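Local coordinates for Exo-beta-1,3-galactanase (Bifidobacterium bifidum, PDB 5FLW), which probably acts as a family 43 glycoside hydrolase, releasing galactose units from the chain ends of beta-1,3-galactans, at residues K239-Q244 against S291-D296. Sequence-based numbering, arbitrary orientation.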
ATOM      1  N   LYS A 239       1.755  -7.067  17.997  1.00 20.57           N
ATOM      2  CA  LYS A 239       1.764  -7.487  16.586  1.00 16.68           C
ATOM      3  C   LYS A 239       1.004  -6.497  15.696  1.00 17.86           C
ATOM      4  O   LYS A 239       0.276  -6.894  14.787  1.00 16.30           O
ATOM      5  CB  LYS A 239       1.218  -8.911  16.387  1.00 17.50           C
ATOM      6  CG  LYS A 239       1.795 -10.012  17.246  1.00 22.12           C
ATOM      7  CD  LYS A 239       3.254 -10.227  17.015  1.00 30.80           C
ATOM      8  CE  LYS A 239       3.715 -11.450  17.831  1.00 43.89           C
ATOM      9  NZ  LYS A 239       5.221 -11.541  18.007  1.00 54.65           N
ATOM     10  N   THR A 240       1.175  -5.191  15.960  1.00 16.06           N
ATOM     11  CA  THR A 240       0.490  -4.141  15.193  1.00 14.78           C
ATOM     12  C   THR A 240      -1.028  -4.340  15.268  1.00 17.23           C
ATOM     13  O   THR A 240      -1.748  -4.245  14.268  1.00 15.20           O
ATOM     14  CB  THR A 240       0.989  -4.078  13.740  1.00 14.25           C
ATOM     15  OG1 THR A 240       2.401  -4.322  13.701  1.00 17.10           O
ATOM     16  CG2 THR A 240       0.739  -2.701  13.145  1.00 16.10           C
ATOM     17  N   TYR A 241      -1.505  -4.710  16.458  1.00 16.82           N
ATOM     18  CA  TYR A 241      -2.917  -5.066  16.670  1.00 17.90           C
ATOM     19  C   TYR A 241      -3.354  -6.203  15.741  1.00 16.42           C
ATOM     20  O   TYR A 241      -4.427  -6.171  15.116  1.00 15.56           O
ATOM     21  CB  TYR A 241      -3.836  -3.843  16.656  1.00 18.05           C
ATOM     22  CG  TYR A 241      -3.476  -2.971  17.825  1.00 16.96           C
ATOM     23  CD1 TYR A 241      -3.691  -3.421  19.116  1.00 18.64           C
ATOM     24  CD2 TYR A 241      -2.843  -1.737  17.645  1.00 20.99           C
ATOM     25  CE1 TYR A 241      -3.338  -2.657  20.210  1.00 20.38           C
ATOM     26  CE2 TYR A 241      -2.484  -0.954  18.728  1.00 17.61           C
ATOM     27  CZ  TYR A 241      -2.729  -1.425  20.019  1.00 21.79           C
ATOM     28  OH  TYR A 241      -2.401  -0.683  21.156  1.00 24.96           O
ATOM     29  N   ASP A 242      -2.486  -7.221  15.668  1.00 15.65           N
ATOM     30  CA  ASP A 242      -2.692  -8.416  14.852  1.00 15.16           C
ATOM     31  C   ASP A 242      -3.057  -8.056  13.409  1.00 15.49           C
ATOM     32  O   ASP A 242      -4.093  -8.463  12.876  1.00 15.73           O
ATOM     33  CB  ASP A 242      -3.702  -9.378  15.490  1.00 15.60           C
ATOM     34  CG  ASP A 242      -3.781 -10.716  14.755  1.00 18.50           C
ATOM     35  OD1 ASP A 242      -2.811 -11.094  14.064  1.00 18.21           O
ATOM     36  OD2 ASP A 242      -4.831 -11.391  14.879  1.00 19.70           O
ATOM     37  N   SER A 243      -2.205  -7.235  12.789  1.00 16.04           N
ATOM     38  CA  SER A 243      -2.408  -6.848  11.402  1.00 14.17           C
ATOM     39  C   SER A 243      -1.050  -6.645  10.750  1.00 14.00           C
ATOM     40  O   SER A 243      -0.009  -6.653  11.415  1.00 15.01           O
ATOM     41  CB  SER A 243      -3.267  -5.568  11.272  1.00 14.19           C
ATOM     42  OG  SER A 243      -2.525  -4.387  11.569  1.00 15.07           O
ATOM     43  N   GLN A 244      -1.078  -6.436   9.437  1.00 13.02           N
ATOM     44  CA  GLN A 244       0.103  -6.075   8.662  1.00 12.73           C
ATOM     45  C   GLN A 244      -0.147  -4.701   8.046  1.00 14.08           C
ATOM     46  O   GLN A 244      -1.094  -4.538   7.264  1.00 13.27           O
ATOM     47  CB  GLN A 244       0.370  -7.095   7.546  1.00 11.51           C
ATOM     48  CG  GLN A 244       1.645  -6.742   6.748  1.00 12.68           C
ATOM     49  CD  GLN A 244       1.910  -7.667   5.566  1.00 11.89           C
ATOM     50  OE1 GLN A 244       0.981  -8.257   5.014  1.00 14.00           O
ATOM     51  NE2 GLN A 244       3.192  -7.807   5.182  1.00 13.57           N
ATOM     52  N   SER A 291       2.738   6.716  16.645  1.00 20.63           N
ATOM     53  CA  SER A 291       2.201   5.922  17.746  1.00 24.22           C
ATOM     54  C   SER A 291       0.790   5.427  17.449  1.00 19.75           C
ATOM     55  O   SER A 291      -0.104   6.209  17.107  1.00 22.78           O
ATOM     56  CB  SER A 291       2.219   6.736  19.053  1.00 24.01           C
ATOM     57  OG  SER A 291       1.428   6.077  20.011  1.00 31.66           O
ATOM     58  N   LEU A 292       0.576   4.131  17.618  1.00 22.46           N
ATOM     59  CA  LEU A 292      -0.709   3.511  17.315  1.00 23.68           C
ATOM     60  C   LEU A 292      -1.236   2.870  18.590  1.00 20.28           C
ATOM     61  O   LEU A 292      -0.556   2.019  19.173  1.00 23.19           O
ATOM     62  CB  LEU A 292      -0.541   2.463  16.205  1.00 22.54           C
ATOM     63  CG  LEU A 292      -1.778   1.814  15.617  1.00 19.14           C
ATOM     64  CD1 LEU A 292      -2.608   2.846  14.817  1.00 16.71           C
ATOM     65  CD2 LEU A 292      -1.389   0.582  14.740  1.00 17.49           C
ATOM     66  N   THR A 293      -2.439   3.280  19.025  1.00 19.04           N
ATOM     67  CA  THR A 293      -3.017   2.848  20.301  1.00 23.89           C
ATOM     68  C   THR A 293      -4.471   2.414  20.162  1.00 22.71           C
ATOM     69  O   THR A 293      -5.296   3.152  19.614  1.00 22.91           O
ATOM     70  CB  THR A 293      -2.963   3.945  21.355  1.00 21.37           C
ATOM     71  OG1 THR A 293      -1.613   4.412  21.444  1.00 29.30           O
ATOM     72  CG2 THR A 293      -3.319   3.370  22.660  1.00 27.48           C
ATOM     73  N   TRP A 294      -4.785   1.239  20.703  1.00 19.78           N
ATOM     74  CA  TRP A 294      -6.168   0.780  20.709  1.00 23.00           C
ATOM     75  C   TRP A 294      -6.984   1.565  21.743  1.00 26.01           C
ATOM     76  O   TRP A 294      -6.457   2.090  22.722  1.00 24.55           O
ATOM     77  CB  TRP A 294      -6.219  -0.711  21.054  1.00 21.60           C
ATOM     78  CG  TRP A 294      -7.498  -1.394  20.747  1.00 21.80           C
ATOM     79  CD1 TRP A 294      -8.538  -1.621  21.607  1.00 31.66           C
ATOM     80  CD2 TRP A 294      -7.897  -1.958  19.476  1.00 18.62           C
ATOM     81  NE1 TRP A 294      -9.552  -2.311  20.959  1.00 24.71           N
ATOM     82  CE2 TRP A 294      -9.190  -2.521  19.654  1.00 20.45           C
ATOM     83  CE3 TRP A 294      -7.288  -2.043  18.217  1.00 16.97           C
ATOM     84  CZ2 TRP A 294      -9.881  -3.157  18.619  1.00 23.18           C
ATOM     85  CZ3 TRP A 294      -7.970  -2.690  17.184  1.00 17.65           C
ATOM     86  CH2 TRP A 294      -9.257  -3.241  17.395  1.00 26.37           C
ATOM     87  N   SER A 295      -8.296   1.611  21.522  1.00 29.49           N
ATOM     88  CA  SER A 295      -9.253   2.162  22.472  1.00 23.97           C
ATOM     89  C   SER A 295     -10.388   1.173  22.678  1.00 23.24           C
ATOM     90  O   SER A 295     -10.810   0.485  21.746  1.00 23.83           O
ATOM     91  CB  SER A 295      -9.806   3.480  21.921  1.00 22.76           C
ATOM     92  OG  SER A 295     -10.971   3.844  22.634  1.00 36.14           O
ATOM     93  N   ASP A 296     -10.895   1.124  23.918  1.00 29.76           N
ATOM     94  CA  ASP A 296     -11.999   0.244  24.299  1.00 30.44           C
ATOM     95  C   ASP A 296     -13.218   0.401  23.419  1.00 27.08           C
ATOM     96  O   ASP A 296     -14.039  -0.523  23.328  1.00 33.98           O
ATOM     97  CB  ASP A 296     -12.490   0.635  25.692  1.00 40.93           C
ATOM     98  CG  ASP A 296     -11.573   0.179  26.767  1.00 50.89           C
ATOM     99  OD1 ASP A 296     -10.718  -0.680  26.454  1.00 73.10           O
ATOM    100  OD2 ASP A 296     -11.699   0.681  27.910  1.00 71.04           O
TER
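In the five-bladed beta-propeller of family 43 enzymes, the final blade here illustrates how one aromatic side chain can tie the way into a sheet to the way out of it. The turn K239-D242, left-handed helical with positive phi and psi throughout, leads into strand 244-250; S291-D296 leaves strand 289-291 at the blade's other margin. L292, its CG anti to the backbone N, places CD2 4.0 Å from Y241 CD2 and also touches T240 CG2, adding to a core that includes M281 and F263. L292 O lies in the plane of the Y241 ring, at its edge, 3.6 Å from Y241 CE2. T293 meets the phenol through its backbone, CA being 3.7 Å from Y241 OH, while its CB points away. The Y241 and W294 side chains cross obliquely, the phenol and the six-membered ring of W294 at 41°: W294 CB approaches Y241 CE1 at 3.6 Å, and W294 CE3 sits over one face of the phenol. At W294 the backbone N also donates a hydrogen bond to Y241 OH. A leucine in place of Y241 would remove that acceptor and would probably loosen the packing of the tryptophan against the turn. The bond runs 3.1 Å from W294 N to Y241 OH, with an N-H...O angle of 157°.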